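Local coordinates for protein extracellular ligand-binding receptor (Desulfohalobium retbaense DSM 5692, PDB 5ERE) that binds the branched-chain keto acid 2-oxo-4-methylpentanoate in its periplasmic-binding-protein region and probably works as a sensory receptor that also carries tandem PAS-like modules, at residues S76-L81 against I87-I92; A215-L218 against F223-G226; D344-A349 against N373-A378. All coordinates share one frame; numbering follows the deposited sequence.

Contacts 1 and 2 both lie in the periplasmic-binding-protein region, yet about 18 Å separates their nearest atoms; contact 3 sits in the sensor region, across the centre of the chain from both. Contact 1 is buried packing of a helix on its own parallel sheet, a methyl over an imidazole ring whose nitrogens find partners elsewhere. Contact 2, also buried, ties two short successive helices with a hydroxyl-to-carbonyl bond. Contact 3 is only partly buried: a long helix meets the end of the next one through an amide-to-hydroxyl bond on the inner side and a water bridge to an exposed glutamate. No two contacts share a helix or strand.

Contact 1 (S76-L81 against I87-I92); sequences SAIHPL and IFHVAI
The I78 CG2 methyl lies over one face of the H89 imidazole, 3.9 Å from the ring centroid and 21° off the ring normal, a CH-pi contact offset toward the rim. Its nearest ring atom is H89 NE2, at 3.6 Å. The two side chains cross at about a right angle. With CG anti to the backbone N (chi1 -178°), H89 carries its ring from strand 88-92 to the helix. The next helical residue completes the first shell with its backbone: H79 CA stands 3.8 Å from H89 ND1, in an oblique approach to the ring.

The outer shell fixes the rings. T105 OG1 is hydrogen-bonded to ND1 of both H79 and H89, bridging two nitrogens 4.9 Å apart, while S69 OG bonds to H89 NE2 and so fastens the far end of the ring to strand 64-70. The backbone N-H groups of T100 and E101 converge on H79 NE2. The I78-H89 packing joins helix and second strand of the Rossmann-like beta-alpha-beta unit 64-70, 72-84, 88-92, while T100, E101 and T105 come from the chain that follows; the H89 side chain is about 12 Å from the bound keto acid.

Since H79 NE2 accepts from backbone amides, its imidazole is probably neutral with the proton on ND1, consistent with T105 OG1 accepting there; the hydroxyl's one proton can serve only one ND1 at a time.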
ATOM      1  N   SER A  76     -12.541   6.629 -18.740  1.00 42.66           N
ATOM      2  CA  SER A  76     -12.786   7.969 -18.234  1.00 45.71           C
ATOM      3  C   SER A  76     -13.766   8.724 -19.151  1.00 36.72           C
ATOM      4  O   SER A  76     -14.621   9.452 -18.671  1.00 47.89           O
ATOM      5  CB  SER A  76     -11.462   8.723 -18.076  1.00 42.51           C
ATOM      6  OG  SER A  76     -10.806   8.311 -16.886  1.00 44.69           O
ATOM      7  N   ALA A  77     -13.676   8.491 -20.457  1.00 43.39           N
ATOM      8  CA  ALA A  77     -14.553   9.141 -21.435  1.00 40.26           C
ATOM      9  C   ALA A  77     -15.958   8.535 -21.441  1.00 50.82           C
ATOM     10  O   ALA A  77     -16.944   9.237 -21.656  1.00 48.59           O
ATOM     11  CB  ALA A  77     -13.952   9.048 -22.818  1.00 44.57           C
ATOM     12  N   ILE A  78     -16.059   7.225 -21.242  1.00 45.94           N
ATOM     13  CA  ILE A  78     -17.370   6.576 -21.299  1.00 46.92           C
ATOM     14  C   ILE A  78     -18.160   6.829 -20.001  1.00 44.95           C
ATOM     15  O   ILE A  78     -19.384   6.949 -20.033  1.00 55.73           O
ATOM     16  CB  ILE A  78     -17.214   5.062 -21.597  1.00 46.73           C
ATOM     17  CG1 ILE A  78     -16.813   4.913 -23.074  1.00 48.06           C
ATOM     18  CG2 ILE A  78     -18.499   4.303 -21.294  1.00 36.51           C
ATOM     19  CD1 ILE A  78     -16.286   3.542 -23.520  1.00 39.89           C
ATOM     20  N   HIS A  79     -17.452   6.939 -18.878  1.00 41.21           N
ATOM     21  CA  HIS A  79     -18.062   7.102 -17.554  1.00 40.86           C
ATOM     22  C   HIS A  79     -19.233   8.135 -17.497  1.00 51.90           C
ATOM     23  O   HIS A  79     -20.349   7.787 -17.092  1.00 42.25           O
ATOM     24  CB  HIS A  79     -16.958   7.459 -16.554  1.00 43.86           C
ATOM     25  CG  HIS A  79     -17.448   8.043 -15.265  1.00 51.59           C
ATOM     26  ND1 HIS A  79     -18.013   7.282 -14.270  1.00 45.59           N
ATOM     27  CD2 HIS A  79     -17.416   9.313 -14.791  1.00 55.32           C
ATOM     28  CE1 HIS A  79     -18.323   8.051 -13.245  1.00 49.41           C
ATOM     29  NE2 HIS A  79     -17.976   9.290 -13.538  1.00 53.96           N
ATOM     30  N   PRO A  80     -18.998   9.392 -17.914  1.00 46.79           N
ATOM     31  CA  PRO A  80     -20.110  10.365 -17.863  1.00 52.40           C
ATOM     32  C   PRO A  80     -21.207  10.122 -18.894  1.00 46.16           C
ATOM     33  O   PRO A  80     -22.353  10.491 -18.664  1.00 52.96           O
ATOM     34  CB  PRO A  80     -19.423  11.702 -18.137  1.00 53.62           C
ATOM     35  CG  PRO A  80     -18.173  11.337 -18.876  1.00 53.18           C
ATOM     36  CD  PRO A  80     -17.727  10.032 -18.280  1.00 48.15           C
ATOM     37  N   LEU A  81     -20.849   9.516 -20.018  1.00 49.62           N
ATOM     38  CA  LEU A  81     -21.800   9.209 -21.075  1.00 52.86           C
ATOM     39  C   LEU A  81     -22.731   8.076 -20.669  1.00 56.97           C
ATOM     40  O   LEU A  81     -23.938   8.178 -20.846  1.00 51.65           O
ATOM     41  CB  LEU A  81     -21.056   8.848 -22.368  1.00 52.30           C
ATOM     42  CG  LEU A  81     -20.105   9.944 -22.851  1.00 51.64           C
ATOM     43  CD1 LEU A  81     -19.367   9.553 -24.147  1.00 52.13           C
ATOM     44  CD2 LEU A  81     -20.874  11.208 -23.077  1.00 55.31           C
ATOM     45  N   ILE A  87     -26.854   3.735 -18.378  1.00 52.01           N
ATOM     46  CA  ILE A  87     -26.366   2.404 -18.712  1.00 52.30           C
ATOM     47  C   ILE A  87     -25.304   1.975 -17.707  1.00 48.25           C
ATOM     48  O   ILE A  87     -24.358   2.719 -17.431  1.00 44.85           O
ATOM     49  CB  ILE A  87     -25.736   2.348 -20.113  1.00 56.09           C
ATOM     50  CG1 ILE A  87     -26.665   2.951 -21.166  1.00 60.05           C
ATOM     51  CG2 ILE A  87     -25.372   0.908 -20.466  1.00 51.85           C
ATOM     52  CD1 ILE A  87     -27.937   2.157 -21.401  1.00 69.61           C
ATOM     53  N   PHE A  88     -25.448   0.773 -17.169  1.00 40.36           N
ATOM     54  CA  PHE A  88     -24.497   0.303 -16.207  1.00 36.16           C
ATOM     55  C   PHE A  88     -23.099   0.150 -16.882  1.00 33.09           C
ATOM     56  O   PHE A  88     -22.969  -0.264 -18.048  1.00 35.22           O
ATOM     57  CB  PHE A  88     -24.958  -1.009 -15.579  1.00 37.48           C
ATOM     58  CG  PHE A  88     -23.986  -1.568 -14.596  1.00 38.69           C
ATOM     59  CD1 PHE A  88     -23.699  -0.889 -13.425  1.00 42.25           C
ATOM     60  CD2 PHE A  88     -23.329  -2.755 -14.856  1.00 36.58           C
ATOM     61  CE1 PHE A  88     -22.775  -1.394 -12.524  1.00 40.67           C
ATOM     62  CE2 PHE A  88     -22.396  -3.268 -13.960  1.00 37.22           C
ATOM     63  CZ  PHE A  88     -22.133  -2.590 -12.794  1.00 35.02           C
ATOM     64  N   HIS A  89     -22.087   0.562 -16.150  1.00 39.35           N
ATOM     65  CA  HIS A  89     -20.746   0.676 -16.704  1.00 33.51           C
ATOM     66  C   HIS A  89     -19.742  -0.001 -15.803  1.00 33.57           C
ATOM     67  O   HIS A  89     -19.721   0.229 -14.596  1.00 32.91           O
ATOM     68  CB  HIS A  89     -20.369   2.158 -16.914  1.00 37.10           C
ATOM     69  CG  HIS A  89     -19.009   2.344 -17.519  1.00 29.15           C
ATOM     70  ND1 HIS A  89     -18.137   3.327 -17.089  1.00 41.58           N
ATOM     71  CD2 HIS A  89     -18.365   1.676 -18.509  1.00 39.11           C
ATOM     72  CE1 HIS A  89     -17.007   3.244 -17.778  1.00 39.68           C
ATOM     73  NE2 HIS A  89     -17.123   2.261 -18.652  1.00 36.06           N
ATOM     74  N   VAL A  90     -18.906  -0.844 -16.399  1.00 36.36           N
ATOM     75  CA  VAL A  90     -17.812  -1.469 -15.683  1.00 29.38           C
ATOM     76  C   VAL A  90     -16.480  -1.086 -16.368  1.00 34.05           C
ATOM     77  O   VAL A  90     -16.371  -1.138 -17.577  1.00 30.10           O
ATOM     78  CB  VAL A  90     -17.921  -3.002 -15.635  1.00 34.45           C
ATOM     79  CG1 VAL A  90     -16.780  -3.561 -14.836  1.00 37.84           C
ATOM     80  CG2 VAL A  90     -19.270  -3.404 -15.000  1.00 31.00           C
ATOM     81  N   ALA A  91     -15.503  -0.672 -15.581  1.00 30.40           N
ATOM     82  CA  ALA A  91     -14.156  -0.367 -16.106  1.00 36.99           C
ATOM     83  C   ALA A  91     -13.195  -1.459 -15.681  1.00 28.96           C
ATOM     84  O   ALA A  91     -13.069  -1.770 -14.487  1.00 30.38           O
ATOM     85  CB  ALA A  91     -13.695   0.952 -15.615  1.00 36.41           C
ATOM     86  N   ILE A  92     -12.521  -2.029 -16.672  1.00 33.17           N
ATOM     87  CA  ILE A  92     -11.467  -3.000 -16.438  1.00 26.78           C
ATOM     88  C   ILE A  92     -10.176  -2.423 -17.077  1.00 41.74           C
ATOM     89  O   ILE A  92     -10.243  -1.494 -17.903  1.00 36.89           O
ATOM     90  CB  ILE A  92     -11.849  -4.360 -17.021  1.00 25.52           C
ATOM     91  CG1 ILE A  92     -12.088  -4.281 -18.532  1.00 35.30           C
ATOM     92  CG2 ILE A  92     -13.160  -4.879 -16.316  1.00 27.55           C
ATOM     93  CD1 ILE A  92     -12.119  -5.661 -19.223  1.00 30.86           C
TER

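Contact 2 (A215-L218 against F223-G226); sequences AEVL and FTNG
V217 meets T224 where helix 215-219 gives way to helix 221-224. Along the first helix, the E216 side chain rests on A191 of helix 190-199. V217 carries the contact twice over. Its carbonyl O receives a hydrogen bond from T224 OG1 at 2.7 Å; the hydroxyl approaches with a C=O...O angle of 155°, tilted 24° from the carbonyl plane. Its CG1 methyl lies 4.2 Å from T224 CG2, and both residues also pack on V313 of strand 304-314. The hydroxyl reaches the carbonyl because T224 OG1 sits between its own backbone N and carbonyl carbon (chi1 57°), with CG2 beside the N. T224 OG1 is also weakly bonded to A220 O, one turn back. A valine in place of T224 would probably leave the carbonyl of buried V217 without its hydroxyl partner, keeping little more than the methyl contact. L218 ends the segment, its O weakly bonded to S221 OG in the link between the helices. The two helices form the connection between parallel strands 205-208 and 228-232, a beta-alpha-beta crossover of the Rossmann-like lobe in the leucine-binding protein family.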
ATOM      1  N   ALA A 215       4.332 -11.380 -21.866  1.00 48.42           N
ATOM      2  CA  ALA A 215       5.285 -12.384 -22.315  1.00 53.29           C
ATOM      3  C   ALA A 215       6.437 -11.746 -23.101  1.00 49.45           C
ATOM      4  O   ALA A 215       7.578 -12.161 -22.999  1.00 48.59           O
ATOM      5  CB  ALA A 215       4.577 -13.422 -23.158  1.00 54.10           C
ATOM      6  N   GLU A 216       6.117 -10.719 -23.869  1.00 48.89           N
ATOM      7  CA  GLU A 216       7.104  -9.972 -24.645  1.00 57.26           C
ATOM      8  C   GLU A 216       8.251  -9.487 -23.745  1.00 61.42           C
ATOM      9  O   GLU A 216       9.437  -9.584 -24.082  1.00 56.07           O
ATOM     10  CB  GLU A 216       6.374  -8.813 -25.326  1.00 59.84           C
ATOM     11  CG  GLU A 216       7.194  -7.808 -26.080  1.00 68.46           C
ATOM     12  CD  GLU A 216       6.306  -6.765 -26.760  1.00 76.20           C
ATOM     13  OE1 GLU A 216       5.067  -6.801 -26.542  1.00 73.37           O
ATOM     14  OE2 GLU A 216       6.839  -5.916 -27.514  1.00 78.66           O
ATOM     15  N   VAL A 217       7.878  -9.025 -22.558  1.00 50.63           N
ATOM     16  CA  VAL A 217       8.820  -8.456 -21.623  1.00 52.47           C
ATOM     17  C   VAL A 217       9.746  -9.552 -21.093  1.00 56.70           C
ATOM     18  O   VAL A 217      10.952  -9.341 -20.970  1.00 52.37           O
ATOM     19  CB  VAL A 217       8.069  -7.707 -20.480  1.00 42.94           C
ATOM     20  CG1 VAL A 217       8.969  -7.411 -19.307  1.00 47.15           C
ATOM     21  CG2 VAL A 217       7.507  -6.420 -21.030  1.00 42.65           C
ATOM     22  N   LEU A 218       9.196 -10.730 -20.823  1.00 59.78           N
ATOM     23  CA  LEU A 218       9.989 -11.871 -20.352  1.00 55.45           C
ATOM     24  C   LEU A 218      10.962 -12.414 -21.419  1.00 57.80           C
ATOM     25  O   LEU A 218      12.091 -12.794 -21.112  1.00 53.01           O
ATOM     26  CB  LEU A 218       9.045 -12.982 -19.891  1.00 57.59           C
ATOM     27  CG  LEU A 218       9.664 -14.323 -19.527  1.00 56.03           C
ATOM     28  CD1 LEU A 218      10.732 -14.174 -18.489  1.00 57.08           C
ATOM     29  CD2 LEU A 218       8.550 -15.204 -19.012  1.00 47.74           C
ATOM     30  N   PHE A 223      17.522  -7.862 -21.912  1.00 58.43           N
ATOM     31  CA  PHE A 223      17.517  -6.439 -21.585  1.00 52.26           C
ATOM     32  C   PHE A 223      16.696  -6.100 -20.328  1.00 63.29           C
ATOM     33  O   PHE A 223      17.003  -5.125 -19.630  1.00 61.10           O
ATOM     34  CB  PHE A 223      16.994  -5.640 -22.772  1.00 52.92           C
ATOM     35  CG  PHE A 223      17.754  -5.887 -24.049  1.00 67.94           C
ATOM     36  CD1 PHE A 223      18.957  -5.244 -24.289  1.00 72.16           C
ATOM     37  CD2 PHE A 223      17.274  -6.772 -24.999  1.00 69.14           C
ATOM     38  CE1 PHE A 223      19.666  -5.473 -25.474  1.00 77.62           C
ATOM     39  CE2 PHE A 223      17.979  -7.015 -26.172  1.00 74.12           C
ATOM     40  CZ  PHE A 223      19.171  -6.359 -26.411  1.00 77.39           C
ATOM     41  N   THR A 224      15.669  -6.904 -20.041  1.00 62.41           N
ATOM     42  CA  THR A 224      14.708  -6.580 -18.987  1.00 61.51           C
ATOM     43  C   THR A 224      15.012  -7.297 -17.671  1.00 60.36           C
ATOM     44  O   THR A 224      14.366  -7.031 -16.670  1.00 51.60           O
ATOM     45  CB  THR A 224      13.258  -6.947 -19.406  1.00 48.44           C
ATOM     46  OG1 THR A 224      13.193  -8.332 -19.745  1.00 45.86           O
ATOM     47  CG2 THR A 224      12.781  -6.168 -20.603  1.00 47.55           C
ATOM     48  N   ASN A 225      15.991  -8.197 -17.661  1.00 60.78           N
ATOM     49  CA  ASN A 225      16.310  -8.972 -16.456  1.00 64.05           C
ATOM     50  C   ASN A 225      16.640  -8.061 -15.268  1.00 62.17           C
ATOM     51  O   ASN A 225      17.448  -7.146 -15.396  1.00 55.41           O
ATOM     52  CB  ASN A 225      17.472  -9.934 -16.749  1.00 71.26           C
ATOM     53  CG  ASN A 225      17.878 -10.776 -15.549  1.00 70.67           C
ATOM     54  OD1 ASN A 225      17.210 -11.750 -15.201  1.00 68.30           O
ATOM     55  ND2 ASN A 225      19.009 -10.434 -14.946  1.00 83.06           N
ATOM     56  N   GLY A 226      15.981  -8.299 -14.132  1.00 60.00           N
ATOM     57  CA  GLY A 226      16.178  -7.516 -12.915  1.00 55.46           C
ATOM     58  C   GLY A 226      15.159  -6.403 -12.696  1.00 48.76           C
ATOM     59  O   GLY A 226      15.102  -5.808 -11.630  1.00 49.05           O
TER

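Contact 3 (D344-A349 against N373-A378); sequences DRSVAA and NENQYA
S346 OG has two hydrogen-bond partners: N375 ND2 donates to it at 2.8 Å, and M343 O lies one turn back in its own helix. The setting is the PAS-like sensor domain of the Cache clan, where the long helix 324-357 lies against the end of helix 362-374 and over the antiparallel sheet. The N375 bond is nearly straight, with an N-H...O angle of 167°, and S346 OG lies in the amide plane, 7° out of it. N375 ND2 also bonds to L371 O, so the two bonds help fix the rotation of the amide and probably use both of its hydrogens. The torsion of N375 sets this up: CG stands anti to the carbonyl carbon, beside the backbone N (chi1 -78°), which turns the amide inward to S346.

N375 is also the first residue of a type I beta turn, closed by A378 N to N375 O at 3.1 Å, through which the chain leaves the helix for strand 378-385. V455 of strand 449-457 packs against V347, N375 and A378, joining both segments to the sheet beneath.

Toward solvent the join changes character. E374, extended beyond CG and exposed, brings its carboxylate alongside S346, with OE1 4.0 Å from S346 CB. A water bridges the segments, donating to S346 O at 2.7 Å and to E374 OE1 at 2.6 Å.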
ATOM      1  N   ASP A 344      13.044  10.560  22.729  1.00 32.17           N
ATOM      2  CA  ASP A 344      14.133  10.556  23.700  1.00 37.59           C
ATOM      3  C   ASP A 344      14.885  11.906  23.760  1.00 33.54           C
ATOM      4  O   ASP A 344      15.141  12.458  24.844  1.00 32.93           O
ATOM      5  CB  ASP A 344      15.102   9.421  23.351  1.00 43.87           C
ATOM      6  CG  ASP A 344      16.035   9.099  24.470  1.00 46.28           C
ATOM      7  OD1 ASP A 344      15.562   8.930  25.615  1.00 40.13           O
ATOM      8  OD2 ASP A 344      17.247   9.014  24.192  1.00 51.73           O
ATOM      9  N   ARG A 345      15.241  12.444  22.604  1.00 40.25           N
ATOM     10  CA  ARG A 345      15.879  13.766  22.567  1.00 42.84           C
ATOM     11  C   ARG A 345      15.009  14.884  23.158  1.00 45.40           C
ATOM     12  O   ARG A 345      15.504  15.790  23.865  1.00 45.75           O
ATOM     13  CB  ARG A 345      16.226  14.142  21.141  1.00 47.78           C
ATOM     14  CG  ARG A 345      17.615  13.781  20.726  1.00 64.14           C
ATOM     15  CD  ARG A 345      17.941  14.469  19.414  1.00 75.36           C
ATOM     16  NE  ARG A 345      17.467  13.696  18.268  1.00 79.58           N
ATOM     17  CZ  ARG A 345      16.342  13.925  17.590  1.00 82.67           C
ATOM     18  NH1 ARG A 345      15.525  14.932  17.910  1.00 83.74           N
ATOM     19  NH2 ARG A 345      16.036  13.131  16.567  1.00 79.54           N
ATOM     20  N   SER A 346      13.724  14.859  22.849  1.00 43.37           N
ATOM     21  CA  SER A 346      12.840  15.939  23.321  1.00 39.52           C
ATOM     22  C   SER A 346      12.686  15.855  24.829  1.00 39.09           C
ATOM     23  O   SER A 346      12.654  16.856  25.512  1.00 36.01           O
ATOM     24  CB  SER A 346      11.469  15.879  22.652  1.00 40.34           C
ATOM     25  OG  SER A 346      10.729  14.743  23.122  1.00 42.28           O
ATOM     26  N   VAL A 347      12.571  14.645  25.356  1.00 35.04           N
ATOM     27  CA  VAL A 347      12.415  14.459  26.796  1.00 35.07           C
ATOM     28  C   VAL A 347      13.717  14.765  27.525  1.00 32.13           C
ATOM     29  O   VAL A 347      13.697  15.295  28.626  1.00 39.74           O
ATOM     30  CB  VAL A 347      11.941  12.989  27.138  1.00 38.73           C
ATOM     31  CG1 VAL A 347      11.847  12.778  28.609  1.00 35.75           C
ATOM     32  CG2 VAL A 347      10.588  12.737  26.527  1.00 35.26           C
ATOM     33  N   ALA A 348      14.850  14.415  26.928  1.00 42.98           N
ATOM     34  CA  ALA A 348      16.136  14.730  27.538  1.00 44.65           C
ATOM     35  C   ALA A 348      16.299  16.248  27.629  1.00 51.78           C
ATOM     36  O   ALA A 348      16.722  16.776  28.653  1.00 49.32           O
ATOM     37  CB  ALA A 348      17.264  14.129  26.749  1.00 48.22           C
ATOM     38  N   ALA A 349      15.959  16.944  26.549  1.00 50.59           N
ATOM     39  CA  ALA A 349      15.988  18.410  26.547  1.00 49.53           C
ATOM     40  C   ALA A 349      15.056  18.973  27.608  1.00 56.55           C
ATOM     41  O   ALA A 349      15.398  19.944  28.278  1.00 48.23           O
ATOM     42  CB  ALA A 349      15.595  18.967  25.180  1.00 48.84           C
ATOM     43  N   ASN A 373       3.658  19.245  22.362  1.00 37.52           N
ATOM     44  CA  ASN A 373       3.586  19.662  20.964  1.00 33.53           C
ATOM     45  C   ASN A 373       4.727  19.063  20.117  1.00 32.38           C
ATOM     46  O   ASN A 373       4.560  18.845  18.921  1.00 35.45           O
ATOM     47  CB  ASN A 373       3.636  21.198  20.845  1.00 39.07           C
ATOM     48  CG  ASN A 373       2.301  21.859  21.069  1.00 37.74           C
ATOM     49  OD1 ASN A 373       1.307  21.212  21.410  1.00 32.23           O
ATOM     50  ND2 ASN A 373       2.274  23.170  20.910  1.00 35.57           N
ATOM     51  N   GLU A 374       5.873  18.828  20.753  1.00 32.04           N
ATOM     52  CA  GLU A 374       7.054  18.228  20.105  1.00 41.22           C
ATOM     53  C   GLU A 374       6.902  16.728  19.870  1.00 36.77           C
ATOM     54  O   GLU A 374       7.697  16.118  19.161  1.00 38.02           O
ATOM     55  CB  GLU A 374       8.304  18.470  20.959  1.00 42.54           C
ATOM     56  CG  GLU A 374       8.839  19.940  20.803  1.00 54.61           C
ATOM     57  CD  GLU A 374       9.954  20.302  21.784  1.00 67.52           C
ATOM     58  OE1 GLU A 374      10.069  19.673  22.869  1.00 60.92           O
ATOM     59  OE2 GLU A 374      10.723  21.231  21.459  1.00 83.31           O
ATOM     60  N   ASN A 375       5.877  16.136  20.463  1.00 30.90           N
ATOM     61  CA  ASN A 375       5.695  14.675  20.381  1.00 32.42           C
ATOM     62  C   ASN A 375       4.340  14.309  19.809  1.00 38.10           C
ATOM     63  O   ASN A 375       3.343  14.190  20.516  1.00 40.60           O
ATOM     64  CB  ASN A 375       5.919  14.064  21.762  1.00 31.03           C
ATOM     65  CG  ASN A 375       7.401  13.964  22.094  1.00 40.97           C
ATOM     66  OD1 ASN A 375       8.091  13.152  21.503  1.00 47.62           O
ATOM     67  ND2 ASN A 375       7.908  14.836  22.973  1.00 38.39           N
ATOM     68  N   GLN A 376       4.304  14.109  18.506  1.00 36.64           N
ATOM     69  CA  GLN A 376       3.027  13.887  17.889  1.00 40.33           C
ATOM     70  C   GLN A 376       2.411  12.543  18.302  1.00 39.09           C
ATOM     71  O   GLN A 376       1.221  12.393  18.147  1.00 36.42           O
ATOM     72  CB  GLN A 376       3.138  13.984  16.368  1.00 48.46           C
ATOM     73  CG  GLN A 376       3.556  12.743  15.668  1.00 48.34           C
ATOM     74  CD  GLN A 376       3.747  12.965  14.175  1.00 54.05           C
ATOM     75  OE1 GLN A 376       4.817  13.372  13.727  1.00 62.78           O
ATOM     76  NE2 GLN A 376       2.703  12.708  13.408  1.00 49.23           N
ATOM     77  N   TYR A 377       3.200  11.601  18.834  1.00 38.22           N
ATOM     78  CA  TYR A 377       2.659  10.291  19.298  1.00 36.20           C
ATOM     79  C   TYR A 377       2.414  10.239  20.797  1.00 35.19           C
ATOM     80  O   TYR A 377       2.134   9.171  21.353  1.00 33.75           O
ATOM     81  CB  TYR A 377       3.604   9.128  18.886  1.00 42.51           C
ATOM     82  CG  TYR A 377       3.649   8.989  17.392  1.00 37.33           C
ATOM     83  CD1 TYR A 377       2.566   8.448  16.693  1.00 37.43           C
ATOM     84  CD2 TYR A 377       4.728   9.499  16.663  1.00 38.72           C
ATOM     85  CE1 TYR A 377       2.579   8.349  15.311  1.00 39.83           C
ATOM     86  CE2 TYR A 377       4.760   9.399  15.281  1.00 41.71           C
ATOM     87  CZ  TYR A 377       3.698   8.821  14.613  1.00 40.65           C
ATOM     88  OH  TYR A 377       3.746   8.750  13.247  1.00 43.12           O
ATOM     89  N   ALA A 378       2.478  11.405  21.448  1.00 34.62           N
ATOM     90  CA  ALA A 378       2.156  11.515  22.874  1.00 37.71           C
ATOM     91  C   ALA A 378       0.660  11.549  23.130  1.00 33.21           C
ATOM     92  O   ALA A 378      -0.113  12.106  22.373  1.00 34.43           O
ATOM     93  CB  ALA A 378       2.798  12.764  23.474  1.00 42.47           C
TER
HETATM   94  O   HOH W   1      11.821  19.288  24.723  1.00 50.13           O